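Local coordinates for protein ribokinase (Arabidopsis thaliana, PDB 6ILS) that phosphorylates D-ribose at O-5 with ATP and a divalent cation, giving D-ribose 5-phosphate for nucleotide, histidine and tryptophan synthesis or the pentose phosphate pathway, at residues B[246-260]-B[283-295]. Numbering follows the deposited sequence.
Sequences IPAAQVVDTTGAGDT and AAAASLCVQVKGA. With NA (sodium ion), chain G; ATP (adenosine-5'-triphosphate), chain E; RIB (alpha-D-ribofuranose), chain F.
Val252 and Asp253 both give their backbone N-H to Val290 O, at 2.7 Å from Val252 N and 3.1 Å from Asp253 N, so one carbonyl of segment 283-295 holds the loop ahead of helix 257-270. This is the monovalent-cation site of a ribokinase of the PfkB family: five carbonyls, Asp253 O and Thr255 O from one segment, Cys289 O, Val292 O and Gly294 O from the other, bind a sodium ion at 2.6 to 3.0 Å in a site predicted to take potassium. Asp253 ties the two loops together through its carboxylate. With CG anti to the backbone N (chi1 178°), OD2 accepts from Gly294 N on its anti lone pair (2.8 Å, 164°), while OD1 closes an Asx turn, taking Thr255 N from above the carboxylate plane and Thr255 OG1 on its syn lone pair. Replacing it with an alanine would remove both acceptors, and Gly294 N and Thr255 N would probably lose these bonds, leaving the two ion-binding loops less tied. Val290 sets CG1 against Ala257 CB at 3.6 Å and CG2 against Ala248 CB; Val290 CG1, Ala257 CB and Ala286 CB face the sugar of ATP, while Ala248 lies by its adenine. Beyond Gly256, at the N-cap of helix 257-270, Asp259 OD2, the predicted proton acceptor, takes a bond from ribose O5. At the adenine end, Gln291 NE2 bonds Ser287 O within its own amide plane, holding the amide over Ala248 CB. Ser287 OG, anti to its own nitrogen (chi1 -169°), donates to Ile246 O at 2.6 Å from above the carbonyl plane.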
ATOM      1  N   ILE B 246     -32.876  -2.349  -6.799  1.00 21.29           N
ATOM      2  CA  ILE B 246     -32.986  -3.138  -8.017  1.00 24.98           C
ATOM      3  C   ILE B 246     -32.136  -4.382  -7.751  1.00 23.65           C
ATOM      4  O   ILE B 246     -30.919  -4.299  -7.684  1.00 24.58           O
ATOM      5  CB  ILE B 246     -32.487  -2.372  -9.252  1.00 22.73           C
ATOM      6  CG1 ILE B 246     -33.197  -1.008  -9.391  1.00 22.91           C
ATOM      7  CG2 ILE B 246     -32.641  -3.210 -10.503  1.00 21.00           C
ATOM      8  CD1 ILE B 246     -34.652  -1.100  -9.588  1.00 28.12           C
ATOM      9  N   PRO B 247     -32.776  -5.539  -7.548  1.00 28.50           N
ATOM     10  CA  PRO B 247     -31.979  -6.653  -7.028  1.00 27.92           C
ATOM     11  C   PRO B 247     -30.868  -7.078  -7.989  1.00 22.72           C
ATOM     12  O   PRO B 247     -31.073  -7.076  -9.201  1.00 28.86           O
ATOM     13  CB  PRO B 247     -33.018  -7.766  -6.843  1.00 34.41           C
ATOM     14  CG  PRO B 247     -34.345  -7.050  -6.792  1.00 32.85           C
ATOM     15  CD  PRO B 247     -34.194  -5.899  -7.727  1.00 30.42           C
ATOM     16  N   ALA B 248     -29.699  -7.356  -7.430  1.00 27.18           N
ATOM     17  CA  ALA B 248     -28.539  -7.801  -8.187  1.00 26.44           C
ATOM     18  C   ALA B 248     -28.595  -9.315  -8.314  1.00 32.26           C
ATOM     19  O   ALA B 248     -29.044  -9.989  -7.385  1.00 30.51           O
ATOM     20  CB  ALA B 248     -27.270  -7.380  -7.497  1.00 26.42           C
ATOM     21  N   ALA B 249     -28.150  -9.852  -9.447  1.00 26.19           N
ATOM     22  CA  ALA B 249     -28.137 -11.307  -9.618  1.00 30.32           C
ATOM     23  C   ALA B 249     -27.232 -11.977  -8.574  1.00 31.77           C
ATOM     24  O   ALA B 249     -27.619 -12.970  -7.952  1.00 35.94           O
ATOM     25  CB  ALA B 249     -27.699 -11.675 -11.029  1.00 28.68           C
ATOM     26  N   GLN B 250     -26.028 -11.441  -8.392  1.00 29.05           N
ATOM     27  CA  GLN B 250     -25.186 -11.819  -7.251  1.00 33.02           C
ATOM     28  C   GLN B 250     -24.483 -10.619  -6.648  1.00 32.28           C
ATOM     29  O   GLN B 250     -24.014  -9.747  -7.371  1.00 34.56           O
ATOM     30  CB  GLN B 250     -24.088 -12.816  -7.613  1.00 36.69           C
ATOM     31  CG  GLN B 250     -24.142 -13.479  -8.960  1.00 35.88           C
ATOM     32  CD  GLN B 250     -22.833 -14.212  -9.246  1.00 38.41           C
ATOM     33  OE1 GLN B 250     -22.108 -14.589  -8.313  1.00 38.14           O
ATOM     34  NE2 GLN B 250     -22.517 -14.402 -10.531  1.00 31.99           N
ATOM     35  N   VAL B 251     -24.356 -10.612  -5.328  1.00 35.13           N
ATOM     36  CA  VAL B 251     -23.527  -9.613  -4.656  1.00 35.51           C
ATOM     37  C   VAL B 251     -22.096 -10.094  -4.512  1.00 36.02           C
ATOM     38  O   VAL B 251     -21.805 -10.981  -3.709  1.00 39.50           O
ATOM     39  CB  VAL B 251     -24.061  -9.274  -3.272  1.00 36.29           C
ATOM     40  CG1 VAL B 251     -23.209  -8.164  -2.648  1.00 32.47           C
ATOM     41  CG2 VAL B 251     -25.520  -8.861  -3.359  1.00 33.42           C
ATOM     42  N   VAL B 252     -21.199  -9.503  -5.288  1.00 32.39           N
ATOM     43  CA  VAL B 252     -19.792  -9.861  -5.245  1.00 34.82           C
ATOM     44  C   VAL B 252     -19.016  -8.958  -4.293  1.00 38.53           C
ATOM     45  O   VAL B 252     -18.174  -9.421  -3.528  1.00 39.76           O
ATOM     46  CB  VAL B 252     -19.166  -9.791  -6.658  1.00 34.75           C
ATOM     47  CG1 VAL B 252     -17.645  -9.777  -6.602  1.00 37.53           C
ATOM     48  CG2 VAL B 252     -19.670 -10.941  -7.508  1.00 41.27           C
ATOM     49  N   ASP B 253     -19.312  -7.665  -4.331  1.00 31.58           N
ATOM     50  CA  ASP B 253     -18.547  -6.694  -3.570  1.00 33.04           C
ATOM     51  C   ASP B 253     -19.288  -5.366  -3.550  1.00 28.77           C
ATOM     52  O   ASP B 253     -19.405  -4.712  -4.585  1.00 27.75           O
ATOM     53  CB  ASP B 253     -17.152  -6.530  -4.175  1.00 32.82           C
ATOM     54  CG  ASP B 253     -16.315  -5.493  -3.463  1.00 33.17           C
ATOM     55  OD1 ASP B 253     -16.630  -5.132  -2.307  1.00 35.50           O
ATOM     56  OD2 ASP B 253     -15.316  -5.042  -4.054  1.00 40.42           O
ATOM     57  N   THR B 254     -19.767  -4.961  -2.376  1.00 31.61           N
ATOM     58  CA  THR B 254     -20.505  -3.702  -2.264  1.00 27.50           C
ATOM     59  C   THR B 254     -19.617  -2.470  -2.173  1.00 26.58           C
ATOM     60  O   THR B 254     -20.121  -1.358  -2.118  1.00 23.06           O
ATOM     61  CB  THR B 254     -21.430  -3.693  -1.045  1.00 31.39           C
ATOM     62  OG1 THR B 254     -20.635  -3.814   0.140  1.00 33.45           O
ATOM     63  CG2 THR B 254     -22.429  -4.834  -1.133  1.00 28.20           C
ATOM     64  N   THR B 255     -18.298  -2.645  -2.186  1.00 27.79           N
ATOM     65  CA  THR B 255     -17.416  -1.491  -2.127  1.00 27.64           C
ATOM     66  C   THR B 255     -17.680  -0.532  -3.298  1.00 25.51           C
ATOM     67  O   THR B 255     -17.689  -0.942  -4.466  1.00 24.93           O
ATOM     68  CB  THR B 255     -15.927  -1.906  -2.133  1.00 30.67           C
ATOM     69  OG1 THR B 255     -15.683  -2.827  -1.056  1.00 33.04           O
ATOM     70  CG2 THR B 255     -15.045  -0.681  -1.969  1.00 32.88           C
ATOM     71  N   GLY B 256     -17.908   0.738  -2.971  1.00 24.79           N
ATOM     72  CA  GLY B 256     -18.126   1.768  -3.973  1.00 22.45           C
ATOM     73  C   GLY B 256     -19.584   1.927  -4.402  1.00 24.76           C
ATOM     74  O   GLY B 256     -19.921   2.830  -5.167  1.00 20.73           O
ATOM     75  N   ALA B 257     -20.462   1.065  -3.907  1.00 22.08           N
ATOM     76  CA  ALA B 257     -21.860   1.105  -4.360  1.00 24.05           C
ATOM     77  C   ALA B 257     -22.619   2.331  -3.856  1.00 19.93           C
ATOM     78  O   ALA B 257     -23.452   2.888  -4.571  1.00 20.17           O
ATOM     79  CB  ALA B 257     -22.579  -0.166  -3.942  1.00 29.50           C
ATOM     80  N   GLY B 258     -22.357   2.747  -2.624  1.00 20.02           N
ATOM     81  CA  GLY B 258     -22.945   3.979  -2.134  1.00 23.37           C
ATOM     82  C   GLY B 258     -22.452   5.171  -2.936  1.00 17.65           C
ATOM     83  O   GLY B 258     -23.203   6.102  -3.210  1.00 16.59           O
ATOM     84  N   ASP B 259     -21.175   5.148  -3.301  1.00 17.75           N
ATOM     85  CA  ASP B 259     -20.604   6.208  -4.125  1.00 15.18           C
ATOM     86  C   ASP B 259     -21.252   6.234  -5.495  1.00 16.94           C
ATOM     87  O   ASP B 259     -21.563   7.303  -6.031  1.00 16.20           O
ATOM     88  CB  ASP B 259     -19.092   6.026  -4.264  1.00 18.05           C
ATOM     89  CG  ASP B 259     -18.368   6.185  -2.936  1.00 22.25           C
ATOM     90  OD1 ASP B 259     -18.752   7.103  -2.186  1.00 23.34           O
ATOM     91  OD2 ASP B 259     -17.445   5.390  -2.645  1.00 20.87           O
ATOM     92  N   THR B 260     -21.464   5.044  -6.052  1.00 14.24           N
ATOM     93  CA  THR B 260     -22.119   4.903  -7.344  1.00 13.76           C
ATOM     94  C   THR B 260     -23.542   5.447  -7.270  1.00 12.58           C
ATOM     95  O   THR B 260     -23.994   6.195  -8.154  1.00 13.65           O
ATOM     96  CB  THR B 260     -22.139   3.429  -7.762  1.00 17.34           C
ATOM     97  OG1 THR B 260     -20.781   2.979  -7.946  1.00 21.11           O
ATOM     98  CG2 THR B 260     -22.918   3.243  -9.042  1.00 14.76           C
ATOM     99  N   ALA B 283     -30.482   3.552  -8.277  1.00 10.66           N
ATOM    100  CA  ALA B 283     -30.634   2.187  -7.778  1.00 14.64           C
ATOM    101  C   ALA B 283     -30.098   1.170  -8.777  1.00 14.57           C
ATOM    102  O   ALA B 283     -29.456   0.193  -8.395  1.00 15.90           O
ATOM    103  CB  ALA B 283     -32.091   1.912  -7.463  1.00 14.58           C
ATOM    104  N   ALA B 284     -30.362   1.404 -10.055  1.00 13.25           N
ATOM    105  CA  ALA B 284     -29.878   0.508 -11.105  1.00 14.51           C
ATOM    106  C   ALA B 284     -28.362   0.538 -11.161  1.00 16.32           C
ATOM    107  O   ALA B 284     -27.720  -0.502 -11.288  1.00 14.90           O
ATOM    108  CB  ALA B 284     -30.475   0.900 -12.460  1.00 13.61           C
ATOM    109  N   ALA B 285     -27.775   1.723 -11.017  1.00 13.39           N
ATOM    110  CA  ALA B 285     -26.320   1.811 -11.144  1.00 13.97           C
ATOM    111  C   ALA B 285     -25.653   1.135  -9.960  1.00 14.12           C
ATOM    112  O   ALA B 285     -24.674   0.415 -10.138  1.00 13.82           O
ATOM    113  CB  ALA B 285     -25.866   3.261 -11.269  1.00 14.68           C
ATOM    114  N   ALA B 286     -26.183   1.340  -8.752  1.00 13.21           N
ATOM    115  CA  ALA B 286     -25.643   0.662  -7.568  1.00 15.32           C
ATOM    116  C   ALA B 286     -25.809  -0.869  -7.669  1.00 17.70           C
ATOM    117  O   ALA B 286     -24.956  -1.619  -7.216  1.00 17.02           O
ATOM    118  CB  ALA B 286     -26.319   1.178  -6.290  1.00 14.81           C
ATOM    119  N   SER B 287     -26.926  -1.313  -8.234  1.00 13.27           N
ATOM    120  CA  SER B 287     -27.160  -2.759  -8.457  1.00 18.61           C
ATOM    121  C   SER B 287     -26.045  -3.390  -9.281  1.00 19.43           C
ATOM    122  O   SER B 287     -25.521  -4.463  -8.946  1.00 20.69           O
ATOM    123  CB  SER B 287     -28.493  -2.982  -9.173  1.00 18.94           C
ATOM    124  OG  SER B 287     -28.830  -4.362  -9.167  1.00 23.08           O
ATOM    125  N   LEU B 288     -25.693  -2.729 -10.374  1.00 16.95           N
ATOM    126  CA  LEU B 288     -24.622  -3.240 -11.232  1.00 19.52           C
ATOM    127  C   LEU B 288     -23.263  -3.225 -10.528  1.00 24.60           C
ATOM    128  O   LEU B 288     -22.470  -4.173 -10.660  1.00 22.15           O
ATOM    129  CB  LEU B 288     -24.562  -2.442 -12.520  1.00 16.64           C
ATOM    130  CG  LEU B 288     -25.807  -2.619 -13.389  1.00 16.71           C
ATOM    131  CD1 LEU B 288     -25.783  -1.672 -14.573  1.00 16.09           C
ATOM    132  CD2 LEU B 288     -25.930  -4.079 -13.859  1.00 19.89           C
ATOM    133  N   CYS B 289     -23.009  -2.148  -9.789  1.00 18.34           N
ATOM    134  CA  CYS B 289     -21.765  -1.988  -9.031  1.00 20.01           C
ATOM    135  C   CYS B 289     -21.480  -3.155  -8.083  1.00 22.98           C
ATOM    136  O   CYS B 289     -20.332  -3.565  -7.939  1.00 25.11           O
ATOM    137  CB  CYS B 289     -21.803  -0.674  -8.232  1.00 25.49           C
ATOM    138  SG  CYS B 289     -20.379  -0.401  -7.141  1.00 31.67           S
ATOM    139  N   VAL B 290     -22.503  -3.680  -7.420  1.00 20.34           N
ATOM    140  CA  VAL B 290     -22.253  -4.684  -6.396  1.00 24.58           C
ATOM    141  C   VAL B 290     -21.968  -6.049  -7.013  1.00 29.31           C
ATOM    142  O   VAL B 290     -21.633  -6.986  -6.298  1.00 27.40           O
ATOM    143  CB  VAL B 290     -23.430  -4.824  -5.392  1.00 21.58           C
ATOM    144  CG1 VAL B 290     -23.742  -3.464  -4.720  1.00 20.91           C
ATOM    145  CG2 VAL B 290     -24.676  -5.398  -6.051  1.00 20.69           C
ATOM    146  N   GLN B 291     -22.089  -6.156  -8.336  1.00 26.30           N
ATOM    147  CA  GLN B 291     -21.904  -7.455  -8.979  1.00 29.86           C
ATOM    148  C   GLN B 291     -20.491  -7.654  -9.528  1.00 34.53           C
ATOM    149  O   GLN B 291     -20.204  -8.673 -10.156  1.00 37.74           O
ATOM    150  CB  GLN B 291     -22.951  -7.630 -10.076  1.00 29.29           C
ATOM    151  CG  GLN B 291     -24.368  -7.421  -9.541  1.00 26.74           C
ATOM    152  CD  GLN B 291     -25.446  -7.753 -10.534  1.00 29.73           C
ATOM    153  OE1 GLN B 291     -25.464  -8.844 -11.101  1.00 32.67           O
ATOM    154  NE2 GLN B 291     -26.361  -6.813 -10.755  1.00 22.93           N
ATOM    155  N   VAL B 292     -19.604  -6.701  -9.259  1.00 31.84           N
ATOM    156  CA  VAL B 292     -18.218  -6.756  -9.726  1.00 33.94           C
ATOM    157  C   VAL B 292     -17.268  -6.335  -8.599  1.00 36.40           C
ATOM    158  O   VAL B 292     -17.581  -5.436  -7.819  1.00 32.26           O
ATOM    159  CB  VAL B 292     -18.012  -5.857 -10.973  1.00 32.11           C
ATOM    160  CG1 VAL B 292     -16.524  -5.668 -11.295  1.00 30.66           C
ATOM    161  CG2 VAL B 292     -18.759  -6.424 -12.167  1.00 32.74           C
ATOM    162  N   LYS B 293     -16.108  -6.982  -8.494  1.00 38.31           N
ATOM    163  CA  LYS B 293     -15.192  -6.668  -7.399  1.00 35.10           C
ATOM    164  C   LYS B 293     -14.412  -5.378  -7.669  1.00 35.17           C
ATOM    165  O   LYS B 293     -14.071  -5.074  -8.810  1.00 40.37           O
ATOM    166  CB  LYS B 293     -14.237  -7.851  -7.141  1.00 42.22           C
ATOM    167  CG  LYS B 293     -13.138  -7.570  -6.105  1.00 41.63           C
ATOM    168  CD  LYS B 293     -12.954  -8.703  -5.094  1.00 50.02           C
ATOM    169  CE  LYS B 293     -13.901  -8.531  -3.911  1.00 48.14           C
ATOM    170  NZ  LYS B 293     -13.462  -9.268  -2.691  1.00 55.98           N
ATOM    171  N   GLY B 294     -14.156  -4.612  -6.610  1.00 35.49           N
ATOM    172  CA  GLY B 294     -13.434  -3.355  -6.704  1.00 34.10           C
ATOM    173  C   GLY B 294     -14.380  -2.171  -6.806  1.00 35.33           C
ATOM    174  O   GLY B 294     -15.533  -2.339  -7.191  1.00 38.01           O
ATOM    175  N   ALA B 295     -13.911  -0.975  -6.466  1.00 35.97           N
ATOM    176  CA  ALA B 295     -14.762   0.213  -6.567  1.00 32.25           C
ATOM    177  C   ALA B 295     -14.816   0.724  -8.005  1.00 30.93           C
ATOM    178  O   ALA B 295     -15.783   0.481  -8.730  1.00 31.43           O
ATOM    179  CB  ALA B 295     -14.272   1.313  -5.626  1.00 31.86           C
TER
HETATM  180 NA    NA G 403     -18.198  -3.200  -6.370  1.00 24.37          NA
HETATM  181  PG  ATP E 401     -23.304   3.567   1.909  1.00 43.93           P
HETATM  182  O1G ATP E 401     -23.276   5.050   1.831  1.00 40.11           O
HETATM  183  O2G ATP E 401     -22.170   2.966   1.093  1.00 44.89           O
HETATM  184  O3G ATP E 401     -23.125   3.093   3.318  1.00 47.42           O
HETATM  185  PB  ATP E 401     -25.587   1.927   1.951  1.00 43.00           P
HETATM  186  O1B ATP E 401     -26.831   1.806   1.185  1.00 35.53           O
HETATM  187  O2B ATP E 401     -25.965   2.178   3.339  1.00 42.99           O
HETATM  188  O3B ATP E 401     -24.742   3.123   1.355  1.00 42.07           O
HETATM  189  PA  ATP E 401     -24.674  -0.702   1.111  1.00 48.85           P
HETATM  190  O1A ATP E 401     -25.562  -1.721   1.817  1.00 43.66           O
HETATM  191  O2A ATP E 401     -23.280  -1.255   0.960  1.00 39.60           O
HETATM  192  O3A ATP E 401     -24.619   0.635   1.958  1.00 58.03           O
HETATM  193  O5' ATP E 401     -25.252  -0.427  -0.319  1.00 39.85           O
HETATM  194  C5' ATP E 401     -24.675   0.567  -1.142  1.00 38.15           C
HETATM  195  C4' ATP E 401     -25.626   0.756  -2.398  1.00 33.86           C
HETATM  196  O4' ATP E 401     -25.814  -0.606  -3.100  1.00 33.02           O
HETATM  197  C3' ATP E 401     -26.771   1.116  -2.001  1.00 33.85           C
HETATM  198  O3' ATP E 401     -27.347   2.051  -2.931  1.00 26.51           O
HETATM  199  C2' ATP E 401     -27.720  -0.244  -1.971  1.00 31.28           C
HETATM  200  O2' ATP E 401     -29.104   0.196  -2.077  1.00 29.98           O
HETATM  201  C1' ATP E 401     -27.311  -0.972  -2.928  1.00 31.39           C
HETATM  202  N9  ATP E 401     -27.310  -2.392  -2.532  1.00 32.53           N
HETATM  203  C8  ATP E 401     -26.918  -3.165  -1.477  1.00 33.53           C
HETATM  204  N7  ATP E 401     -27.230  -4.456  -1.774  1.00 35.44           N
HETATM  205  C5  ATP E 401     -27.806  -4.479  -3.020  1.00 32.19           C
HETATM  206  C6  ATP E 401     -28.305  -5.526  -3.793  1.00 35.38           C
HETATM  207  N6  ATP E 401     -28.347  -6.924  -3.464  1.00 36.58           N
HETATM  208  N1  ATP E 401     -28.828  -5.266  -4.990  1.00 29.28           N
HETATM  209  C2  ATP E 401     -28.866  -3.973  -5.470  1.00 26.86           C
HETATM  210  N3  ATP E 401     -28.380  -2.945  -4.729  1.00 22.87           N
HETATM  211  C4  ATP E 401     -27.852  -3.208  -3.493  1.00 31.00           C
HETATM  212  O5  RIB F 402     -16.815   4.358  -0.444  1.00 23.86           O
HETATM  213  C5  RIB F 402     -15.646   3.649  -0.757  1.00 29.46           C
HETATM  214  C4  RIB F 402     -14.524   4.338  -0.312  1.00 31.25           C
HETATM  215  O4  RIB F 402     -14.597   4.694   1.153  1.00 37.35           O
HETATM  216  C3  RIB F 402     -13.325   3.297  -0.375  1.00 35.27           C
HETATM  217  O3  RIB F 402     -12.751   3.339  -1.770  1.00 32.26           O
HETATM  218  C2  RIB F 402     -12.556   3.580   0.577  1.00 35.67           C
HETATM  219  O2  RIB F 402     -11.256   4.141   0.136  1.00 29.15           O
HETATM  220  C1  RIB F 402     -13.359   4.655   1.569  1.00 36.28           C
HETATM  221  O1  RIB F 402     -12.781   5.906   1.483  1.00 29.79           O
HETATM  222  O   HOH W   1     -30.170  -1.064  -6.075  1.00 17.52           O